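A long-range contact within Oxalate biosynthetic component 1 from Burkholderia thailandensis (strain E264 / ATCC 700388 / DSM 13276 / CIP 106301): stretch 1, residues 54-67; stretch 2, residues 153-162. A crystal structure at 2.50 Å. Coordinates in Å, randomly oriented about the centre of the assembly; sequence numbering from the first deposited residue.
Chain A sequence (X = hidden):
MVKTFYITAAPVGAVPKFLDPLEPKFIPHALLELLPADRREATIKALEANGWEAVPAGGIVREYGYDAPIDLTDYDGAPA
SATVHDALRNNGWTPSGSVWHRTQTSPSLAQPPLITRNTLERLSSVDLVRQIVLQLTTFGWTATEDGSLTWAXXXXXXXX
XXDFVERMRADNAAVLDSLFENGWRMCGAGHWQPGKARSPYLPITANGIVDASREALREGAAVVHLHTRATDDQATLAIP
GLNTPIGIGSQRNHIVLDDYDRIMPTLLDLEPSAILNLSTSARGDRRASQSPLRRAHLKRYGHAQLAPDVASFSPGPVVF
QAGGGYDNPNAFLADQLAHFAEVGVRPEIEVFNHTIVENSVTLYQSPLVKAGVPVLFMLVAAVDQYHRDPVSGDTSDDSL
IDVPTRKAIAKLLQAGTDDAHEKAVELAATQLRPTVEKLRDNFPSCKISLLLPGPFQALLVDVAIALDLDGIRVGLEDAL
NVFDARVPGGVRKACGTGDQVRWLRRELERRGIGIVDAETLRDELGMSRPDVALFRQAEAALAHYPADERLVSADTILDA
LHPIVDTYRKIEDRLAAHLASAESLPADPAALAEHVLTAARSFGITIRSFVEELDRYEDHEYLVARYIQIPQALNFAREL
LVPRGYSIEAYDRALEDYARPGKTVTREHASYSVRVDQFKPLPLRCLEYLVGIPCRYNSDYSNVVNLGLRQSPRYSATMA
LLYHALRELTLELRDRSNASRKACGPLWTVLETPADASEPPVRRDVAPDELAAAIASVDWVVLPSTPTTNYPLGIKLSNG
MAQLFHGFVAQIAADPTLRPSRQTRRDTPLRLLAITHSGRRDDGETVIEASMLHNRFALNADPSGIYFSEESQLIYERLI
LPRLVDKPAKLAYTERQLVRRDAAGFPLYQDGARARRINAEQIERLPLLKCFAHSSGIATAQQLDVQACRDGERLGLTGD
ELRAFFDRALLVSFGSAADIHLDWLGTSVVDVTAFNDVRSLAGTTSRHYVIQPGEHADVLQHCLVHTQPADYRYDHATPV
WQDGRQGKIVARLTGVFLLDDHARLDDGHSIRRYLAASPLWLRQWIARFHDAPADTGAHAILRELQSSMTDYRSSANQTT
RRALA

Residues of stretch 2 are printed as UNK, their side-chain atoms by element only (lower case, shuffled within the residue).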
# COMPACT_ATOMS: atom_id res chain seq x y z
N ALA A 54 -28.62 17.53 -30.05
CA ALA A 54 -29.23 17.22 -31.34
C ALA A 54 -28.19 17.41 -32.43
O ALA A 54 -27.37 18.33 -32.38
CB ALA A 54 -30.44 18.10 -31.59
N VAL A 55 -28.20 16.53 -33.42
CA VAL A 55 -27.15 16.51 -34.42
C VAL A 55 -27.71 16.04 -35.77
O VAL A 55 -28.53 15.12 -35.83
CB VAL A 55 -25.98 15.60 -33.96
CG1 VAL A 55 -26.38 14.13 -33.91
CG2 VAL A 55 -24.75 15.80 -34.82
N PRO A 56 -27.31 16.71 -36.87
CA PRO A 56 -27.80 16.32 -38.20
C PRO A 56 -27.21 15.00 -38.69
O PRO A 56 -26.36 14.41 -38.04
CB PRO A 56 -27.33 17.48 -39.09
CG PRO A 56 -26.16 18.07 -38.36
CD PRO A 56 -26.50 17.94 -36.91
N ALA A 57 -27.68 14.55 -39.85
CA ALA A 57 -27.15 13.34 -40.47
C ALA A 57 -25.70 13.54 -40.89
O ALA A 57 -25.23 14.68 -40.99
CB ALA A 57 -28.00 12.95 -41.67
N GLY A 58 -24.99 12.44 -41.13
CA GLY A 58 -23.61 12.52 -41.57
C GLY A 58 -22.60 11.92 -40.61
O GLY A 58 -21.42 11.80 -40.94
N GLY A 59 -23.06 11.54 -39.42
CA GLY A 59 -22.19 10.92 -38.43
C GLY A 59 -22.06 9.42 -38.63
O GLY A 59 -22.90 8.80 -39.29
N ILE A 60 -21.01 8.83 -38.07
CA ILE A 60 -20.79 7.39 -38.19
C ILE A 60 -20.93 6.69 -36.84
O ILE A 60 -20.69 7.29 -35.79
CB ILE A 60 -19.40 7.08 -38.78
CG1 ILE A 60 -18.30 7.60 -37.86
CG2 ILE A 60 -19.27 7.67 -40.17
CD1 ILE A 60 -16.91 7.35 -38.39
N VAL A 61 -21.30 5.41 -36.87
CA VAL A 61 -21.50 4.65 -35.64
C VAL A 61 -20.96 3.22 -35.74
O VAL A 61 -20.96 2.62 -36.82
CB VAL A 61 -23.00 4.61 -35.24
CG1 VAL A 61 -23.77 3.64 -36.13
CG2 VAL A 61 -23.16 4.23 -33.78
N ARG A 62 -20.48 2.71 -34.62
CA ARG A 62 -20.10 1.30 -34.50
C ARG A 62 -20.90 0.68 -33.37
O ARG A 62 -20.55 0.82 -32.20
CB ARG A 62 -18.60 1.16 -34.24
CG ARG A 62 -18.12 -0.28 -34.06
CD ARG A 62 -18.14 -1.05 -35.37
NE ARG A 62 -17.61 -2.41 -35.20
CZ ARG A 62 -18.36 -3.50 -35.09
NH1 ARG A 62 -19.68 -3.40 -35.13
NH2 ARG A 62 -17.78 -4.69 -34.94
N GLU A 63 -21.99 0.01 -33.72
CA GLU A 63 -22.90 -0.53 -32.72
C GLU A 63 -23.08 -2.04 -32.85
O GLU A 63 -23.03 -2.59 -33.94
CB GLU A 63 -24.26 0.16 -32.81
CG GLU A 63 -24.96 -0.01 -34.15
CD GLU A 63 -26.40 0.46 -34.12
OE1 GLU A 63 -27.00 0.45 -33.02
OE2 GLU A 63 -26.94 0.82 -35.18
N TYR A 64 -23.30 -2.69 -31.71
CA TYR A 64 -23.60 -4.12 -31.66
C TYR A 64 -24.11 -4.51 -30.28
O TYR A 64 -23.45 -4.26 -29.27
CB TYR A 64 -22.37 -4.95 -32.03
CG TYR A 64 -22.63 -6.44 -32.07
CD1 TYR A 64 -23.19 -7.04 -33.19
CD2 TYR A 64 -22.31 -7.25 -30.99
CE1 TYR A 64 -23.43 -8.40 -33.24
CE2 TYR A 64 -22.54 -8.62 -31.03
CZ TYR A 64 -23.10 -9.18 -32.15
OH TYR A 64 -23.34 -10.54 -32.19
N GLY A 65 -25.29 -5.12 -30.24
CA GLY A 65 -25.82 -5.70 -29.02
C GLY A 65 -26.83 -4.85 -28.26
O GLY A 65 -27.22 -5.20 -27.15
N TYR A 66 -27.26 -3.74 -28.86
CA TYR A 66 -28.13 -2.80 -28.14
C TYR A 66 -29.55 -2.73 -28.68
O TYR A 66 -30.31 -1.83 -28.30
CB TYR A 66 -27.50 -1.41 -28.16
CG TYR A 66 -26.38 -1.25 -27.17
CD1 TYR A 66 -26.64 -0.91 -25.85
CD2 TYR A 66 -25.06 -1.44 -27.55
CE1 TYR A 66 -25.61 -0.77 -24.94
CE2 TYR A 66 -24.03 -1.29 -26.64
CZ TYR A 66 -24.31 -0.96 -25.34
OH TYR A 66 -23.29 -0.82 -24.42
N ASP A 67 -29.92 -3.66 -29.55
CA ASP A 67 -31.25 -3.66 -30.16
C ASP A 67 -32.32 -4.23 -29.24
O ASP A 67 -32.05 -5.12 -28.42
CB ASP A 67 -31.23 -4.45 -31.47
CG ASP A 67 -30.36 -3.81 -32.54
OD1 ASP A 67 -30.43 -2.57 -32.69
OD2 ASP A 67 -29.62 -4.54 -33.22
N UNK A 153 -15.15 -4.72 -24.56
CA UNK A 153 -16.43 -5.25 -24.09
C UNK A 153 -17.20 -6.00 -25.18
O UNK A 153 -16.88 -5.89 -26.36
c UNK A 153 -17.28 -4.11 -23.53
c UNK A 153 -15.38 -1.53 -21.82
n UNK A 153 -15.57 -2.35 -20.80
c UNK A 153 -16.29 -3.44 -21.22
c UNK A 153 -16.55 -3.26 -22.54
n UNK A 153 -15.95 -2.06 -22.88
N UNK A 154 -18.20 -6.78 -24.77
CA UNK A 154 -18.94 -7.63 -25.70
C UNK A 154 -20.11 -6.90 -26.36
O UNK A 154 -20.82 -7.47 -27.19
c UNK A 154 -19.44 -8.90 -25.01
o UNK A 154 -20.54 -7.44 -23.47
c UNK A 154 -20.21 -8.61 -23.73
o UNK A 154 -20.51 -9.58 -23.00
N UNK A 155 -20.31 -5.66 -25.95
CA UNK A 155 -21.25 -4.76 -26.62
C UNK A 155 -20.47 -3.54 -27.08
O UNK A 155 -19.38 -3.27 -26.57
c UNK A 155 -26.64 -5.56 -23.77
n UNK A 155 -25.35 -5.85 -23.87
c UNK A 155 -22.38 -4.33 -25.69
c UNK A 155 -24.33 -4.88 -24.25
c UNK A 155 -23.35 -5.43 -25.28
n UNK A 155 -27.51 -6.50 -23.41
n UNK A 155 -27.07 -4.33 -24.02
N UNK A 156 -21.02 -2.80 -28.03
CA UNK A 156 -20.42 -1.54 -28.43
C UNK A 156 -21.48 -0.60 -29.00
O UNK A 156 -22.45 -1.03 -29.61
c UNK A 156 -19.81 -2.17 -30.80
c UNK A 156 -19.27 -1.74 -29.45
c UNK A 156 -17.13 -0.65 -30.32
c UNK A 156 -18.42 -0.47 -29.55
N UNK A 157 -21.28 0.69 -28.76
CA UNK A 157 -22.17 1.72 -29.26
C UNK A 157 -21.42 3.05 -29.31
O UNK A 157 -21.67 3.94 -28.50
n UNK A 157 -26.50 2.69 -30.19
c UNK A 157 -25.70 1.73 -29.63
c UNK A 157 -24.62 2.36 -29.11
n UNK A 157 -24.79 3.70 -29.37
c UNK A 157 -23.42 1.83 -28.39
c UNK A 157 -25.93 3.87 -30.02
N UNK A 158 -20.50 3.15 -30.25
CA UNK A 158 -19.64 4.32 -30.37
C UNK A 158 -20.02 5.16 -31.58
O UNK A 158 -20.10 4.65 -32.70
o UNK A 158 -17.73 3.38 -29.20
c UNK A 158 -18.16 3.92 -30.46
c UNK A 158 -17.30 5.12 -30.79
N UNK A 159 -20.24 6.45 -31.35
CA UNK A 159 -20.68 7.36 -32.40
C UNK A 159 -19.74 8.55 -32.55
O UNK A 159 -19.16 9.02 -31.57
c UNK A 159 -23.53 10.99 -34.64
c UNK A 159 -22.61 8.95 -33.01
c UNK A 159 -22.46 10.28 -32.65
c UNK A 159 -22.11 7.83 -32.11
c UNK A 159 -23.24 8.66 -34.21
c UNK A 159 -23.70 9.68 -35.03
o UNK A 159 -23.99 12.01 -35.45
c UNK A 159 -22.91 11.30 -33.45
N UNK A 160 -19.60 9.04 -33.78
CA UNK A 160 -18.85 10.25 -34.04
C UNK A 160 -19.70 11.23 -34.84
O UNK A 160 -20.35 10.85 -35.81
c UNK A 160 -17.55 9.94 -34.79
c UNK A 160 -16.47 9.20 -34.00
c UNK A 160 -15.27 8.89 -34.87
c UNK A 160 -16.06 10.02 -32.79
N UNK A 161 -19.70 12.49 -34.42
CA UNK A 161 -20.51 13.52 -35.05
C UNK A 161 -20.12 13.77 -36.51
O UNK A 161 -18.99 13.46 -36.91
c UNK A 161 -20.41 14.83 -34.26
o UNK A 161 -19.08 15.33 -34.30
N UNK A 162 -21.06 14.30 -37.31
CA UNK A 162 -20.78 14.71 -38.69
C UNK A 162 -19.53 15.57 -38.78
O UNK A 162 -18.75 15.43 -39.71
c UNK A 162 -22.02 15.53 -39.07
c UNK A 162 -23.07 15.21 -38.05
c UNK A 162 -22.50 14.28 -37.02

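Position 153 carries one carbon and then a five-membered ring of three carbons and two nitrogens, the signature of an imidazole. It stays clear of stretch 1, so the atoms alone identify it: His153.

Position 154 has two carbons, the second bearing two oxygens, a short carboxylate. Its side chain keeps its distance from stretch 1, and only its backbone O comes near, 4.1 Å from CD2 of Tyr64 at the ring edge. This is Asp154.

Position 155 runs three carbons, a nitrogen, then a carbon with two more nitrogens, an extended guanidinium chain. It passes over one face of the Tyr66 ring, with its CB 3.6 Å from CE2 of Tyr66. It is Arg155. Its CZ lies 5.3 Å from the Tyr66 ring centroid, at most a weak cation-pi attraction, so packing of the aliphatic chain is the better lesson.

Position 156 has four carbons, forked at the first, one arm two carbons long. The short branch carbon lies 4.0 Å from CB of Tyr64 and the end of the longer arm 3.9 Å from CG of Arg62, filling the space between two side chains on the same face of the sheet. This is Ile156.

Position 157 again shows one carbon and a five-membered ring with two nitrogens. The ring turns an edge toward the face of Tyr66, centroids 5.2 Å apart and planes at 82°. A ring nitrogen is 3.6 Å from OE1 of Glu63, a proximity rather than a hydrogen bond. It is His157.

Position 158 has one carbon carrying an oxygen and a carbon, a small branched polar group. Its oxygen is satisfied elsewhere in the structure; its backbone both accepts from Arg62 N and donates to Arg62 O. It is Thr158.

Position 159 has one carbon and a six-carbon ring bearing one oxygen. Its CB is 4.1 Å from CG2 of Val61, and its oxygen reaches 3.5 Å from CG1 of Val55: Tyr159. A CB on Gly59 would fall 2.2 Å from Tyr159 OH and 2.7 Å from the backbone O of position 160, so the bare glycine makes room for both.

Position 160 has four carbons, forked at the second; its CB packs 3.9 Å from CG1 of Ile60. It is Leu160.

Position 161 has one carbon and one oxygen, its CA-to-CB bond pointing away from stretch 1. Ser161 is at the N-cap position, and its side chain caps a backbone N just past the stretch.

Position 162 has three carbons closing onto its own backbone N, one 3.5 Å from CG2 of Val55: Pro162.

The contact is an antiparallel strand pair. Ile60 with Leu160, Arg62 with Thr158 and Tyr64 with Ile156 each exchange two backbone hydrogen bonds. This ladder does not by itself single out the register, with which the packing of Tyr159 against Gly59 fits. Val61 with Tyr159 and Glu63 with His157 occupy the other face, while Tyr66 packs back against Arg155, Ile156 and His157, and Val55 against Tyr159 and Pro162.

Stretch 2 (153-162) HDRIHTYLSP
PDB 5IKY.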